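Local coordinates for diphthine synthase (Aeropyrum pernix, PDB 1WDE), which probably uses S-adenosyl-L-methionine to trimethylate the amino group of the modified target histidine of elongation factor 2, forming diphthine, at residues P205-E217 with R225-T237. Numbering follows the deposited sequence.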
# COMPACT_ATOMS: atom_id res chain seq x y z
N PRO A 205 -2.13 0.95 28.28
CA PRO A 205 -2.81 2.16 27.81
C PRO A 205 -2.85 2.15 26.28
O PRO A 205 -1.98 1.54 25.66
CB PRO A 205 -1.94 3.27 28.36
CG PRO A 205 -0.54 2.67 28.23
CD PRO A 205 -0.76 1.27 28.76
N ALA A 206 -3.85 2.80 25.69
CA ALA A 206 -3.94 2.90 24.22
C ALA A 206 -2.97 4.02 23.86
O ALA A 206 -3.04 5.10 24.45
CB ALA A 206 -5.35 3.26 23.80
N LEU A 207 -2.08 3.77 22.91
CA LEU A 207 -1.07 4.77 22.56
C LEU A 207 -1.00 5.29 21.14
O LEU A 207 -0.41 6.34 20.92
CB LEU A 207 0.32 4.23 22.95
CG LEU A 207 0.48 3.88 24.43
CD1 LEU A 207 1.73 3.06 24.61
CD2 LEU A 207 0.52 5.16 25.27
N LEU A 208 -1.57 4.58 20.19
CA LEU A 208 -1.49 5.03 18.79
C LEU A 208 -1.98 6.45 18.49
O LEU A 208 -1.37 7.15 17.67
CB LEU A 208 -2.19 4.00 17.89
CG LEU A 208 -1.68 2.54 18.01
CD1 LEU A 208 -2.35 1.66 16.92
CD2 LEU A 208 -0.16 2.49 17.82
N ALA A 209 -3.06 6.88 19.14
CA ALA A 209 -3.62 8.21 18.89
C ALA A 209 -2.59 9.31 19.14
O ALA A 209 -2.58 10.34 18.46
CB ALA A 209 -4.85 8.43 19.77
N ARG A 210 -1.71 9.05 20.09
CA ARG A 210 -0.66 9.99 20.48
C ARG A 210 0.60 10.02 19.60
O ARG A 210 1.49 10.86 19.78
CB ARG A 210 -0.24 9.72 21.91
CG ARG A 210 -1.29 10.11 22.96
CD ARG A 210 -0.56 10.47 24.24
NE ARG A 210 -0.24 9.30 25.04
CZ ARG A 210 0.78 9.21 25.89
NH1 ARG A 210 1.63 10.21 26.07
NH2 ARG A 210 0.92 8.11 26.60
N LEU A 211 0.70 9.10 18.65
CA LEU A 211 1.86 9.07 17.76
C LEU A 211 1.71 10.02 16.58
O LEU A 211 0.62 10.18 16.05
CB LEU A 211 2.04 7.68 17.17
CG LEU A 211 2.38 6.56 18.14
CD1 LEU A 211 2.26 5.21 17.43
CD2 LEU A 211 3.80 6.81 18.66
N PRO A 212 2.82 10.64 16.15
CA PRO A 212 2.79 11.55 15.00
C PRO A 212 2.69 10.62 13.79
O PRO A 212 2.87 9.40 13.92
CB PRO A 212 4.15 12.26 15.08
CG PRO A 212 5.05 11.17 15.61
CD PRO A 212 4.18 10.58 16.74
N SER A 213 2.40 11.18 12.63
CA SER A 213 2.29 10.36 11.43
C SER A 213 2.45 11.25 10.22
O SER A 213 2.36 12.48 10.34
CB SER A 213 0.94 9.64 11.40
OG SER A 213 -0.14 10.56 11.31
N VAL A 214 2.69 10.64 9.07
CA VAL A 214 2.88 11.40 7.85
C VAL A 214 1.84 10.88 6.86
O VAL A 214 1.67 9.67 6.71
CB VAL A 214 4.31 11.19 7.28
CG1 VAL A 214 4.63 12.25 6.23
CG2 VAL A 214 5.34 11.22 8.41
N LEU A 215 1.14 11.80 6.22
CA LEU A 215 0.12 11.48 5.24
C LEU A 215 0.76 11.81 3.90
O LEU A 215 1.19 12.94 3.68
CB LEU A 215 -1.13 12.35 5.47
CG LEU A 215 -2.30 12.06 4.51
CD1 LEU A 215 -2.92 10.70 4.83
CD2 LEU A 215 -3.36 13.15 4.65
N VAL A 216 0.86 10.83 3.00
CA VAL A 216 1.53 11.06 1.72
C VAL A 216 0.72 10.63 0.49
O VAL A 216 0.01 9.64 0.52
CB VAL A 216 2.88 10.28 1.65
CG1 VAL A 216 3.74 10.80 0.47
CG2 VAL A 216 3.63 10.41 2.96
N GLU A 217 0.85 11.40 -0.58
CA GLU A 217 0.20 11.06 -1.83
C GLU A 217 1.32 11.08 -2.86
O GLU A 217 1.89 12.14 -3.13
CB GLU A 217 -0.87 12.07 -2.24
CG GLU A 217 -1.50 11.70 -3.60
CD GLU A 217 -2.69 12.55 -3.98
OE1 GLU A 217 -2.61 13.79 -3.81
OE2 GLU A 217 -3.71 11.96 -4.45
N ARG A 225 2.95 14.89 -2.34
CA ARG A 225 2.50 15.75 -1.25
C ARG A 225 2.80 14.99 0.05
O ARG A 225 2.40 13.84 0.21
CB ARG A 225 1.00 16.02 -1.38
CG ARG A 225 0.65 16.90 -2.59
CD ARG A 225 -0.85 17.13 -2.69
NE ARG A 225 -1.41 17.50 -1.39
CZ ARG A 225 -2.54 17.00 -0.90
NH1 ARG A 225 -3.22 16.09 -1.60
NH2 ARG A 225 -2.99 17.40 0.29
N VAL A 226 3.53 15.64 0.95
CA VAL A 226 3.90 15.01 2.23
C VAL A 226 3.45 15.95 3.36
O VAL A 226 3.98 17.05 3.50
CB VAL A 226 5.42 14.81 2.30
CG1 VAL A 226 5.84 14.30 3.71
CG2 VAL A 226 5.85 13.83 1.21
N LEU A 227 2.48 15.48 4.13
CA LEU A 227 1.91 16.26 5.22
C LEU A 227 2.17 15.65 6.59
O LEU A 227 1.79 14.51 6.87
CB LEU A 227 0.40 16.39 5.02
CG LEU A 227 -0.14 17.08 3.76
CD1 LEU A 227 0.67 18.35 3.51
CD2 LEU A 227 -0.05 16.15 2.56
N TYR A 228 2.82 16.42 7.44
CA TYR A 228 3.13 15.97 8.78
C TYR A 228 1.93 16.21 9.70
O TYR A 228 1.37 17.31 9.72
CB TYR A 228 4.33 16.74 9.33
CG TYR A 228 4.69 16.34 10.74
CD1 TYR A 228 5.42 15.19 10.98
CD2 TYR A 228 4.29 17.11 11.83
CE1 TYR A 228 5.77 14.82 12.27
CE2 TYR A 228 4.63 16.75 13.14
CZ TYR A 228 5.37 15.59 13.35
OH TYR A 228 5.76 15.22 14.61
N TRP A 229 1.54 15.17 10.43
CA TRP A 229 0.44 15.28 11.39
C TRP A 229 1.00 15.00 12.78
O TRP A 229 1.46 13.89 13.07
CB TRP A 229 -0.69 14.29 11.03
CG TRP A 229 -1.47 14.77 9.86
CD1 TRP A 229 -1.15 14.63 8.53
CD2 TRP A 229 -2.64 15.61 9.89
NE1 TRP A 229 -2.03 15.33 7.74
CE2 TRP A 229 -2.96 15.94 8.55
CE3 TRP A 229 -3.44 16.12 10.92
CZ2 TRP A 229 -4.05 16.76 8.22
CZ3 TRP A 229 -4.53 16.93 10.59
CH2 TRP A 229 -4.82 17.24 9.24
N SER A 230 0.95 16.02 13.64
CA SER A 230 1.50 15.91 14.99
C SER A 230 0.99 14.73 15.80
O SER A 230 1.67 14.28 16.71
CB SER A 230 1.29 17.24 15.76
OG SER A 230 -0.09 17.51 15.96
N SER A 231 -0.20 14.22 15.47
CA SER A 231 -0.76 13.06 16.18
C SER A 231 -1.81 12.39 15.29
O SER A 231 -2.45 13.05 14.48
CB SER A 231 -1.44 13.51 17.49
OG SER A 231 -2.65 14.20 17.23
N LEU A 232 -2.00 11.08 15.45
CA LEU A 232 -2.99 10.37 14.65
C LEU A 232 -4.37 10.81 15.14
O LEU A 232 -5.36 10.74 14.42
CB LEU A 232 -2.83 8.84 14.81
CG LEU A 232 -1.73 8.17 13.96
CD1 LEU A 232 -1.63 6.69 14.31
CD2 LEU A 232 -2.06 8.35 12.46
N GLU A 233 -4.44 11.26 16.39
CA GLU A 233 -5.70 11.74 16.96
C GLU A 233 -6.19 12.91 16.09
O GLU A 233 -7.35 12.97 15.69
CB GLU A 233 -5.46 12.21 18.40
CG GLU A 233 -6.69 12.68 19.15
CD GLU A 233 -7.73 11.61 19.28
OE1 GLU A 233 -8.82 11.77 18.68
OE2 GLU A 233 -7.48 10.60 19.97
N ARG A 234 -5.28 13.84 15.80
CA ARG A 234 -5.61 14.99 14.98
C ARG A 234 -6.05 14.58 13.57
O ARG A 234 -6.99 15.15 13.02
CB ARG A 234 -4.40 15.93 14.86
CG ARG A 234 -4.17 16.82 16.08
CD ARG A 234 -3.28 17.99 15.71
NE ARG A 234 -3.87 18.79 14.64
CZ ARG A 234 -3.27 19.81 14.04
NH1 ARG A 234 -2.04 20.17 14.40
NH2 ARG A 234 -3.89 20.48 13.08
N LEU A 235 -5.36 13.61 12.99
CA LEU A 235 -5.69 13.16 11.64
C LEU A 235 -7.02 12.46 11.59
O LEU A 235 -7.75 12.58 10.61
CB LEU A 235 -4.60 12.21 11.12
CG LEU A 235 -4.75 11.61 9.72
CD1 LEU A 235 -4.97 12.72 8.68
CD2 LEU A 235 -3.48 10.83 9.39
N SER A 236 -7.34 11.71 12.65
CA SER A 236 -8.57 10.93 12.71
C SER A 236 -9.84 11.76 12.53
O SER A 236 -10.86 11.23 12.10
CB SER A 236 -8.66 10.19 14.05
OG SER A 236 -8.79 11.11 15.12
N THR A 237 -9.79 13.04 12.87
CA THR A 237 -10.98 13.89 12.73
C THR A 237 -10.82 14.95 11.64
O THR A 237 -11.65 15.85 11.51
CB THR A 237 -11.31 14.63 14.06
OG1 THR A 237 -10.19 15.42 14.47
CG2 THR A 237 -11.64 13.64 15.16
O HOH W 1 2.06 13.20 19.11
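Leu-232 reaches back from the short helix 232-236 onto residues 208-211 and the first residue of strand 213-217. Its CB lies 3.6 Å from Leu-208 O and CG 3.7 Å from Leu-211 O; beyond the fork, CD1 touches Leu-208 O. Leu-232 CD2 lies 3.4 Å from Ser-213 CB, a tight fit, and also crowds Ser-213 OG, a buried hydroxyl for which the model offers no hydrogen-bond partner. CG anti to the carbonyl carbon (chi1 -81°) lays the branch against the two carbonyls, and chi2 near 180° parts the methyls. The helix start is fastened by Glu-233 N to Ala-209 O (2.9 Å, on a lone pair in the carbonyl plane), while Ser-231 OG, as N-cap, accepts from Arg-234 N. On the sheet face of Ser-213, Leu-235 CD1 sits over the centre of one Trp-229 ring face, and Leu-215 CB approaches Trp-229 CD1 obliquely (3.8 Å). At the far end Arg-225 NH1 forms a salt bridge with Glu-217 OE1 (3.2 Å), from above the carboxylate plane; Glu-217 OE2 accepts from Val-244 N. Backbone bonds in both directions pair Ser-213, Leu-215 and Glu-217 with Trp-229, Leu-227 and Arg-225: an antiparallel beta hairpin whose strand 225-229 is outermost in the chain's mixed sheet, in this tetrapyrrole-methylase-family fold.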